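Local coordinates for protein genome packaging NTPase B204 (Sulfolobus turreted icosahedral virus 2, PDB 4KFU) that powers DNA packaging into the virus particle, probably by hydrolysing nucleoside triphosphates, as a P-loop NTPase of the FtsK-HerA superfamily, at residues Y24-L29 with S48-F53; I37-N42 with E82-A87; E121-N126 with M144-K149. All blocks are in the same frame, centred on the assembly; numbering follows the deposited sequence.

All three contacts are apolar at heart and largely buried; interaction 1 lies on one face of the central sheet, interactions 2 and 3 on the other. Strand 35-40 belongs to interaction 2, where Ile37 and Asp39 turn to helix 78-95, and its opposite face, at Ile38, supports interaction 1. The two are joined where Asp40 OD2 accepts from Tyr50 N. Interaction 3 pairs two helices and touches interaction 2 through the hydrogen bond from Trp85 NE1 to Glu121 OE1. Chemistry follows place: interaction 1 packs an isoleucine on two aromatic rings, one of them, Tyr50, close to the nucleotide, interaction 2 backs a zinc ligand, and interaction 3 is aliphatic side chains and a methionine, with Ile146 at its more open border.

Interaction 1 of 3, residues Y24-L29 with S48-F53; sequences YFIPVL and SEYSKF
Helix 17-31, which begins within the P-loop (Walker A) motif, sends Ile26 against the two aromatic rings of the 48-53 loop. The tip does most of the work: Ile26 CD1 lies 3.8 Å from Phe53 CD1 and 4.4 Å from Tyr50 CE1, so one methyl serves both rings. Its branch CG2 adds a second touch, 4.0 Å from Phe53 CD1. The Ile26 and Phe53 side chains cross at about a right angle. With CG1 beside the backbone N of Ile26 (chi1 -74°) and the chain extended beyond it, CD1 is carried out from the helix toward the loop. This is the flank of the nucleotide site: the Tyr50 side chain is about 6 Å from the bound AMPPCP and about 5 Å from a magnesium ion, and its OH is hydrogen-bonded to Asp103. Lys22, one turn before Ile26, makes a cation-pi contact with the same ring. The loop holds its own shape. A type I turn runs from Ser48 to Ser51, and Ser51 OG accepts from Ser48 N at 2.8 Å. Ile26 also packs on Tyr36 and Ile38 of strand 35-40.

Interaction 2 of 3, residues I37-N42 with E82-A87; sequences IIDDHN and EKLWQA. With ZN (zinc ion), chain L.
Leu84 reaches from its helix toward strand 35-40 and divides its two methyls between Asp39 and Ile37. CG of Leu84 stands anti to the backbone N (chi1 171°), and from there CD2 continues the chain outward, coming 3.7 Å from Asp39 CB and 3.8 Å from Asp39 CG. The other branch, CD1, lies 4.1 Å from Ile37 CG2. The Ile37 and Leu84 side chains lie alongside each other, pointing opposite ways, whereas Leu84 and Asp39 cross obliquely.

Asp39 has two jobs. Its carbons take the leucine methyl while its carboxylate grips the zinc ion with both oxygens, OD1 at 2.4 Å and OD2 at 2.3 Å. Two metal bonds from one carboxylate fix its rotation, and the CG position anti to the backbone N (chi1 176°) points the group at the metal. Two residues on, just past the strand end, His41 presents NE2 to the same zinc at 2.1 Å; its ND1 is hydrogen-bonded to Glu104, a second-shell partner that helps set the ring. Asp73 and His108 complete the site. Between the two ligands Asp40 points the other way, and its OD1 accepts from Asn42 N in an Asx turn, met on the anti side and 30° out of the carboxylate plane.

Strand 35-40 runs between strands 68-72 and 98-102, hydrogen-bonded to both. Helix 78-95 lies over this face of the sheet, with helix 60-65 beside it, where Ile63 packs on Leu84.

Interaction 3 of 3, residues E121-N126 with M144-K149; sequences EALHAN and MPIVYK
Leu123, near the end of helix 117-124, pushes its side chain into a group of three residues formed by Met144, Ile146 and Val147. Starting at CB, the chain first serves as a stalk: neither CB nor CG comes within 4.5 Å of the other segment's side chains. The branches part at CG. CD2 turns toward Val147 and lies 4.2 Å from its CG2. CD1 projects farthest and makes nearly all the contact. Three carbons of the facing segment meet it at almost equal range: Met144 CE at 3.9 Å, Ile146 CD1 at 3.9 Å and Val147 CG2 at 4.0 Å. Ile146 CG1 is also close to the same methyl, so the isoleucine lies against it with two atoms of its longer branch.

Each partner arrives differently. The Leu123 side chain crosses that of Ile146 at about a right angle. Ile146 holds CG1 between the backbone N and carbonyl carbon (chi1 56°), the crowded position, and this aims CD1 at the leucine. Met144 is bent at its last torsion (chi3 18°), which curls CE round to the leucine tip. Val147 points its CB away from Leu123, yet its CG2 still gets there, while the residue also packs on Val8 and Leu135 of the sheet.

A polar tie runs alongside, since Leu123 O accepts from Gln150 NE2. Helices 117-124 and 145-150 precede and follow strand 131-137 in successive beta-alpha-beta connections, and their packing side by side over a parallel sheet is the layered alpha/beta architecture of P-loop NTPases.

Interaction 1 of 3, residues Y24-L29 with S48-F53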
loop_
_atom_site.group_PDB
_atom_site.type_symbol
_atom_site.label_atom_id
_atom_site.label_comp_id
_atom_site.label_asym_id
_atom_site.label_seq_id
_atom_site.Cartn_x
_atom_site.Cartn_y
_atom_site.Cartn_z
ATOM N N TYR A 24 0.842 -10.500 7.645
ATOM C CA TYR A 24 0.267 -9.724 8.729
ATOM C C TYR A 24 -1.027 -9.033 8.316
ATOM O O TYR A 24 -2.092 -9.329 8.861
ATOM C CB TYR A 24 1.237 -8.697 9.307
ATOM C CG TYR A 24 0.526 -7.845 10.326
ATOM C CD1 TYR A 24 0.172 -8.369 11.561
ATOM C CD2 TYR A 24 0.164 -6.540 10.039
ATOM C CE1 TYR A 24 -0.500 -7.608 12.493
ATOM C CE2 TYR A 24 -0.514 -5.770 10.965
ATOM C CZ TYR A 24 -0.840 -6.310 12.191
ATOM O OH TYR A 24 -1.509 -5.549 13.118
ATOM N N PHE A 25 -0.932 -8.101 7.369
ATOM C CA PHE A 25 -2.108 -7.329 6.959
ATOM C C PHE A 25 -3.269 -8.179 6.429
ATOM O O PHE A 25 -4.376 -8.087 6.945
ATOM C CB PHE A 25 -1.723 -6.228 5.967
ATOM C CG PHE A 25 -0.928 -5.103 6.596
ATOM C CD1 PHE A 25 -1.549 -4.187 7.437
ATOM C CD2 PHE A 25 0.438 -4.970 6.355
ATOM C CE1 PHE A 25 -0.824 -3.143 8.039
ATOM C CE2 PHE A 25 1.175 -3.921 6.938
ATOM C CZ PHE A 25 0.544 -3.013 7.782
ATOM N N ILE A 26 -3.019 -8.997 5.410
ATOM C CA ILE A 26 -4.065 -9.864 4.853
ATOM C C ILE A 26 -4.747 -10.792 5.874
ATOM O O ILE A 26 -5.977 -10.823 5.931
ATOM C CB ILE A 26 -3.586 -10.642 3.605
ATOM C CG1 ILE A 26 -3.499 -9.694 2.408
ATOM C CG2 ILE A 26 -4.523 -11.824 3.309
ATOM C CD1 ILE A 26 -2.752 -10.263 1.231
ATOM N N PRO A 27 -3.965 -11.529 6.697
ATOM C CA PRO A 27 -4.612 -12.339 7.739
ATOM C C PRO A 27 -5.478 -11.522 8.698
ATOM O O PRO A 27 -6.578 -11.972 9.036
ATOM C CB PRO A 27 -3.425 -12.939 8.497
ATOM C CG PRO A 27 -2.348 -13.021 7.475
ATOM C CD PRO A 27 -2.513 -11.793 6.635
ATOM N N VAL A 28 -5.001 -10.354 9.126
ATOM C CA VAL A 28 -5.750 -9.541 10.090
ATOM C C VAL A 28 -7.049 -9.007 9.488
ATOM O O VAL A 28 -8.092 -8.958 10.153
ATOM C CB VAL A 28 -4.909 -8.369 10.635
ATOM C CG1 VAL A 28 -5.773 -7.418 11.444
ATOM C CG2 VAL A 28 -3.771 -8.897 11.494
ATOM N N LEU A 29 -6.980 -8.612 8.221
ATOM C CA LEU A 29 -8.167 -8.155 7.520
ATOM C C LEU A 29 -9.182 -9.279 7.469
ATOM O O LEU A 29 -10.312 -9.113 7.928
ATOM C CB LEU A 29 -7.816 -7.682 6.111
ATOM C CG LEU A 29 -6.983 -6.405 6.130
ATOM C CD1 LEU A 29 -6.590 -5.979 4.717
ATOM C CD2 LEU A 29 -7.753 -5.313 6.847
ATOM N N SER A 48 0.096 -14.547 -10.947
ATOM C CA SER A 48 0.810 -13.385 -10.432
ATOM C C SER A 48 1.131 -13.572 -8.955
ATOM O O SER A 48 0.647 -14.515 -8.320
ATOM C CB SER A 48 -0.002 -12.110 -10.658
ATOM O OG SER A 48 -1.221 -12.154 -9.943
ATOM N N GLU A 49 1.938 -12.666 -8.408
ATOM C CA GLU A 49 2.471 -12.852 -7.058
ATOM C C GLU A 49 1.389 -13.147 -6.024
ATOM O O GLU A 49 1.558 -14.010 -5.158
ATOM C CB GLU A 49 3.292 -11.638 -6.617
ATOM C CG GLU A 49 3.668 -11.700 -5.134
ATOM C CD GLU A 49 4.716 -10.676 -4.738
ATOM O OE1 GLU A 49 4.887 -9.668 -5.472
ATOM O OE2 GLU A 49 5.366 -10.880 -3.686
ATOM N N TYR A 50 0.257 -12.465 -6.136
ATOM C CA TYR A 50 -0.790 -12.615 -5.124
ATOM C C TYR A 50 -1.951 -13.535 -5.541
ATOM O O TYR A 50 -2.991 -13.546 -4.874
ATOM C CB TYR A 50 -1.336 -11.234 -4.736
ATOM C CG TYR A 50 -0.383 -10.414 -3.883
ATOM C CD1 TYR A 50 -0.434 -10.472 -2.490
ATOM C CD2 TYR A 50 0.558 -9.579 -4.468
ATOM C CE1 TYR A 50 0.443 -9.706 -1.694
ATOM C CE2 TYR A 50 1.436 -8.814 -3.685
ATOM C CZ TYR A 50 1.367 -8.883 -2.304
ATOM O OH TYR A 50 2.242 -8.128 -1.536
ATOM N N SER A 51 -1.769 -14.313 -6.612
ATOM C CA SER A 51 -2.830 -15.203 -7.122
ATOM C C SER A 51 -3.506 -16.072 -6.060
ATOM O O SER A 51 -4.705 -16.312 -6.114
ATOM C CB SER A 51 -2.303 -16.095 -8.255
ATOM O OG SER A 51 -2.188 -15.360 -9.458
ATOM N N LYS A 52 -2.744 -16.528 -5.076
ATOM C CA LYS A 52 -3.304 -17.391 -4.049
ATOM C C LYS A 52 -4.207 -16.663 -3.046
ATOM O O LYS A 52 -4.913 -17.303 -2.259
ATOM C CB LYS A 52 -2.169 -18.110 -3.300
ATOM N N PHE A 53 -4.194 -15.334 -3.071
ATOM C CA PHE A 53 -4.850 -14.554 -2.019
ATOM C C PHE A 53 -6.273 -14.070 -2.310
ATOM O O PHE A 53 -6.864 -13.358 -1.490
ATOM C CB PHE A 53 -3.964 -13.374 -1.610
ATOM C CG PHE A 53 -2.707 -13.797 -0.922
ATOM C CD1 PHE A 53 -2.687 -13.985 0.447
ATOM C CD2 PHE A 53 -1.555 -14.048 -1.651
ATOM C CE1 PHE A 53 -1.526 -14.391 1.093
ATOM C CE2 PHE A 53 -0.384 -14.466 -1.018
ATOM C CZ PHE A 53 -0.372 -14.636 0.357
#

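Interaction 2 of 3, residues I37-N42 with E82-A87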
loop_
_atom_site.group_PDB
_atom_site.type_symbol
_atom_site.label_atom_id
_atom_site.label_comp_id
_atom_site.label_asym_id
_atom_site.label_seq_id
_atom_site.Cartn_x
_atom_site.Cartn_y
_atom_site.Cartn_z
ATOM N N ILE A 37 -9.058 -5.740 -2.225
ATOM C CA ILE A 37 -8.780 -5.792 -3.649
ATOM C C ILE A 37 -7.277 -5.590 -3.818
ATOM O O ILE A 37 -6.723 -4.585 -3.327
ATOM C CB ILE A 37 -9.515 -4.654 -4.397
ATOM C CG1 ILE A 37 -11.015 -4.688 -4.091
ATOM C CG2 ILE A 37 -9.256 -4.733 -5.895
ATOM C CD1 ILE A 37 -11.762 -3.454 -4.562
ATOM N N ILE A 38 -6.605 -6.525 -4.492
ATOM C CA ILE A 38 -5.167 -6.368 -4.721
ATOM C C ILE A 38 -4.826 -6.011 -6.168
ATOM O O ILE A 38 -5.111 -6.786 -7.100
ATOM C CB ILE A 38 -4.385 -7.648 -4.343
ATOM C CG1 ILE A 38 -4.728 -8.090 -2.915
ATOM C CG2 ILE A 38 -2.892 -7.421 -4.507
ATOM C CD1 ILE A 38 -4.084 -9.423 -2.512
ATOM N N ASP A 39 -4.202 -4.846 -6.344
ATOM C CA ASP A 39 -3.681 -4.395 -7.635
ATOM C C ASP A 39 -2.260 -4.940 -7.760
ATOM O O ASP A 39 -1.324 -4.416 -7.141
ATOM C CB ASP A 39 -3.717 -2.859 -7.686
ATOM C CG ASP A 39 -3.093 -2.269 -8.952
ATOM O OD1 ASP A 39 -2.945 -2.973 -9.967
ATOM O OD2 ASP A 39 -2.736 -1.065 -8.939
ATOM N N ASP A 40 -2.113 -6.003 -8.553
ATOM C CA ASP A 40 -0.877 -6.807 -8.634
ATOM C C ASP A 40 -0.142 -6.551 -9.957
ATOM O O ASP A 40 -0.733 -6.657 -11.040
ATOM C CB ASP A 40 -1.259 -8.293 -8.528
ATOM C CG ASP A 40 -0.063 -9.221 -8.256
ATOM O OD1 ASP A 40 1.105 -8.840 -8.496
ATOM O OD2 ASP A 40 -0.310 -10.363 -7.814
ATOM N N HIS A 41 1.145 -6.225 -9.882
ATOM C CA HIS A 41 1.905 -5.900 -11.086
ATOM C C HIS A 41 2.966 -6.938 -11.446
ATOM O O HIS A 41 3.625 -6.826 -12.484
ATOM C CB HIS A 41 2.546 -4.515 -10.935
ATOM C CG HIS A 41 1.559 -3.445 -10.574
ATOM N ND1 HIS A 41 1.344 -3.040 -9.272
ATOM C CD2 HIS A 41 0.698 -2.738 -11.338
ATOM C CE1 HIS A 41 0.411 -2.102 -9.257
ATOM N NE2 HIS A 41 -0.006 -1.907 -10.499
ATOM N N ASN A 42 3.109 -7.951 -10.599
ATOM C CA ASN A 42 4.195 -8.923 -10.733
ATOM C C ASN A 42 3.742 -10.297 -11.214
ATOM O O ASN A 42 3.085 -11.036 -10.468
ATOM C CB ASN A 42 4.918 -9.093 -9.397
ATOM C CG ASN A 42 5.864 -7.959 -9.099
ATOM O OD1 ASN A 42 5.947 -6.987 -9.852
ATOM N ND2 ASN A 42 6.587 -8.071 -7.984
ATOM N N GLU A 82 -7.709 4.594 -12.672
ATOM C CA GLU A 82 -8.978 5.310 -12.590
ATOM C C GLU A 82 -10.152 4.330 -12.645
ATOM O O GLU A 82 -11.091 4.430 -11.848
ATOM C CB GLU A 82 -9.078 6.397 -13.665
ATOM C CG GLU A 82 -8.139 7.571 -13.406
ATOM C CD GLU A 82 -8.804 8.922 -13.627
ATOM O OE1 GLU A 82 -8.632 9.488 -14.731
ATOM O OE2 GLU A 82 -9.489 9.423 -12.697
ATOM N N LYS A 83 -10.067 3.365 -13.558
ATOM C CA LYS A 83 -11.103 2.346 -13.715
ATOM C C LYS A 83 -11.183 1.482 -12.465
ATOM O O LYS A 83 -12.263 1.181 -11.966
ATOM C CB LYS A 83 -10.766 1.461 -14.925
ATOM C CG LYS A 83 -11.921 0.663 -15.477
ATOM C CD LYS A 83 -11.424 -0.563 -16.255
ATOM C CE LYS A 83 -10.217 -0.244 -17.128
ATOM N NZ LYS A 83 -9.764 -1.456 -17.887
ATOM N N LEU A 84 -10.023 1.087 -11.950
ATOM C CA LEU A 84 -9.960 0.259 -10.740
ATOM C C LEU A 84 -10.555 0.961 -9.529
ATOM O O LEU A 84 -11.177 0.325 -8.675
ATOM C CB LEU A 84 -8.501 -0.125 -10.445
ATOM C CG LEU A 84 -8.216 -0.815 -9.109
ATOM C CD1 LEU A 84 -8.951 -2.139 -9.012
ATOM C CD2 LEU A 84 -6.722 -1.041 -8.907
ATOM N N TRP A 85 -10.331 2.271 -9.444
ATOM C CA TRP A 85 -10.838 3.053 -8.318
ATOM C C TRP A 85 -12.370 3.118 -8.326
ATOM O O TRP A 85 -13.020 2.954 -7.282
ATOM C CB TRP A 85 -10.212 4.449 -8.323
ATOM C CG TRP A 85 -10.656 5.332 -7.184
ATOM C CD1 TRP A 85 -11.471 6.431 -7.266
ATOM C CD2 TRP A 85 -10.304 5.196 -5.799
ATOM N NE1 TRP A 85 -11.655 6.975 -6.013
ATOM C CE2 TRP A 85 -10.954 6.244 -5.103
ATOM C CE3 TRP A 85 -9.507 4.296 -5.085
ATOM C CZ2 TRP A 85 -10.827 6.405 -3.720
ATOM C CZ3 TRP A 85 -9.382 4.470 -3.715
ATOM C CH2 TRP A 85 -10.046 5.513 -3.048
ATOM N N GLN A 86 -12.945 3.358 -9.499
ATOM C CA GLN A 86 -14.394 3.406 -9.632
ATOM C C GLN A 86 -15.004 2.063 -9.268
ATOM O O GLN A 86 -16.027 1.999 -8.570
ATOM C CB GLN A 86 -14.798 3.778 -11.070
ATOM C CG GLN A 86 -14.472 5.213 -11.472
ATOM C CD GLN A 86 -15.131 6.246 -10.570
ATOM O OE1 GLN A 86 -16.319 6.139 -10.228
ATOM N NE2 GLN A 86 -14.367 7.266 -10.191
ATOM N N ALA A 87 -14.379 0.989 -9.745
ATOM C CA ALA A 87 -14.847 -0.368 -9.438
ATOM C C ALA A 87 -14.672 -0.675 -7.951
ATOM O O ALA A 87 -15.485 -1.377 -7.348
ATOM C CB ALA A 87 -14.116 -1.408 -10.299
HETATM ZN ZN ZN L . -1.864 -1.153 -11.024
#

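Interaction 3 of 3, residues E121-N126 with M144-K149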
loop_
_atom_site.group_PDB
_atom_site.type_symbol
_atom_site.label_atom_id
_atom_site.label_comp_id
_atom_site.label_asym_id
_atom_site.label_seq_id
_atom_site.Cartn_x
_atom_site.Cartn_y
_atom_site.Cartn_z
ATOM N N GLU A 121 -8.691 11.677 -5.109
ATOM C CA GLU A 121 -9.719 11.114 -4.242
ATOM C C GLU A 121 -9.159 10.062 -3.282
ATOM O O GLU A 121 -9.538 10.010 -2.107
ATOM C CB GLU A 121 -10.843 10.497 -5.090
ATOM C CG GLU A 121 -12.182 10.509 -4.391
ATOM C CD GLU A 121 -13.245 9.687 -5.106
ATOM O OE1 GLU A 121 -13.188 9.570 -6.347
ATOM O OE2 GLU A 121 -14.140 9.158 -4.411
ATOM N N ALA A 122 -8.268 9.216 -3.797
ATOM C CA ALA A 122 -7.695 8.144 -3.004
ATOM C C ALA A 122 -6.967 8.713 -1.787
ATOM O O ALA A 122 -7.030 8.149 -0.690
ATOM C CB ALA A 122 -6.742 7.335 -3.852
ATOM N N LEU A 123 -6.268 9.828 -1.985
ATOM C CA LEU A 123 -5.408 10.382 -0.925
ATOM C C LEU A 123 -6.132 11.383 -0.023
ATOM O O LEU A 123 -5.640 11.704 1.054
ATOM C CB LEU A 123 -4.162 11.042 -1.536
ATOM C CG LEU A 123 -3.128 10.161 -2.236
ATOM C CD1 LEU A 123 -1.936 11.013 -2.668
ATOM C CD2 LEU A 123 -2.644 8.999 -1.345
ATOM N N HIS A 124 -7.286 11.891 -0.454
ATOM C CA HIS A 124 -7.993 12.889 0.354
ATOM C C HIS A 124 -9.418 12.511 0.767
ATOM O O HIS A 124 -9.962 13.072 1.717
ATOM C CB HIS A 124 -8.021 14.253 -0.361
ATOM C CG HIS A 124 -6.668 14.818 -0.647
ATOM N ND1 HIS A 124 -6.059 14.702 -1.872
ATOM C CD2 HIS A 124 -5.807 15.510 0.144
ATOM C CE1 HIS A 124 -4.876 15.295 -1.832
ATOM N NE2 HIS A 124 -4.702 15.790 -0.620
ATOM N N ALA A 125 -10.035 11.575 0.062
ATOM C CA ALA A 125 -11.438 11.281 0.330
ATOM C C ALA A 125 -11.670 9.787 0.482
ATOM O O ALA A 125 -12.767 9.289 0.213
ATOM C CB ALA A 125 -12.302 11.844 -0.775
ATOM N N ASN A 126 -10.637 9.074 0.910
ATOM C CA ASN A 126 -10.719 7.620 0.927
ATOM C C ASN A 126 -11.735 7.107 1.936
ATOM O O ASN A 126 -12.427 6.113 1.680
ATOM C CB ASN A 126 -9.340 6.992 1.146
ATOM C CG ASN A 126 -8.795 7.232 2.540
ATOM O OD1 ASN A 126 -8.395 8.345 2.883
ATOM N ND2 ASN A 126 -8.757 6.180 3.343
ATOM N N MET A 144 5.082 10.231 -4.930
ATOM C CA MET A 144 4.706 11.606 -4.649
ATOM C C MET A 144 4.771 11.877 -3.158
ATOM O O MET A 144 4.214 11.118 -2.373
ATOM C CB MET A 144 3.258 11.856 -5.108
ATOM C CG MET A 144 3.091 12.058 -6.593
ATOM S SD MET A 144 1.432 11.598 -7.169
ATOM C CE MET A 144 0.533 11.614 -5.652
ATOM N N PRO A 145 5.467 12.954 -2.754
ATOM C CA PRO A 145 5.561 13.291 -1.327
ATOM C C PRO A 145 4.195 13.433 -0.660
ATOM O O PRO A 145 4.093 13.141 0.530
ATOM C CB PRO A 145 6.289 14.637 -1.338
ATOM C CG PRO A 145 7.116 14.596 -2.574
ATOM C CD PRO A 145 6.298 13.841 -3.588
ATOM N N ILE A 146 3.157 13.830 -1.399
ATOM C CA ILE A 146 1.830 13.939 -0.779
ATOM C C ILE A 146 1.280 12.616 -0.257
ATOM O O ILE A 146 0.477 12.604 0.682
ATOM C CB ILE A 146 0.787 14.658 -1.664
ATOM C CG1 ILE A 146 0.648 13.969 -3.035
ATOM C CG2 ILE A 146 1.162 16.122 -1.815
ATOM C CD1 ILE A 146 -0.571 14.435 -3.805
ATOM N N VAL A 147 1.708 11.503 -0.846
ATOM C CA VAL A 147 1.387 10.192 -0.265
ATOM C C VAL A 147 1.803 10.095 1.202
ATOM O O VAL A 147 1.047 9.590 2.045
ATOM C CB VAL A 147 2.037 9.022 -1.056
ATOM C CG1 VAL A 147 1.868 7.700 -0.304
ATOM C CG2 VAL A 147 1.436 8.916 -2.449
ATOM N N TYR A 148 3.000 10.580 1.534
ATOM C CA TYR A 148 3.436 10.492 2.925
ATOM C C TYR A 148 2.725 11.504 3.818
ATOM O O TYR A 148 2.492 11.226 4.992
ATOM C CB TYR A 148 4.964 10.606 3.053
ATOM C CG TYR A 148 5.685 9.627 2.163
ATOM C CD1 TYR A 148 5.675 8.273 2.454
ATOM C CD2 TYR A 148 6.352 10.049 1.013
ATOM C CE1 TYR A 148 6.327 7.352 1.631
ATOM C CE2 TYR A 148 6.996 9.130 0.171
ATOM C CZ TYR A 148 6.980 7.781 0.506
ATOM O OH TYR A 148 7.623 6.862 -0.299
ATOM N N LYS A 149 2.379 12.666 3.271
ATOM C CA LYS A 149 1.656 13.661 4.054
ATOM C C LYS A 149 0.220 13.212 4.355
ATOM O O LYS A 149 -0.356 13.570 5.389
ATOM C CB LYS A 149 1.635 15.000 3.324
ATOM C CG LYS A 149 3.016 15.543 2.932
ATOM C CD LYS A 149 3.968 15.613 4.124
ATOM C CE LYS A 149 3.473 16.577 5.175
ATOM N NZ LYS A 149 4.596 17.385 5.742
#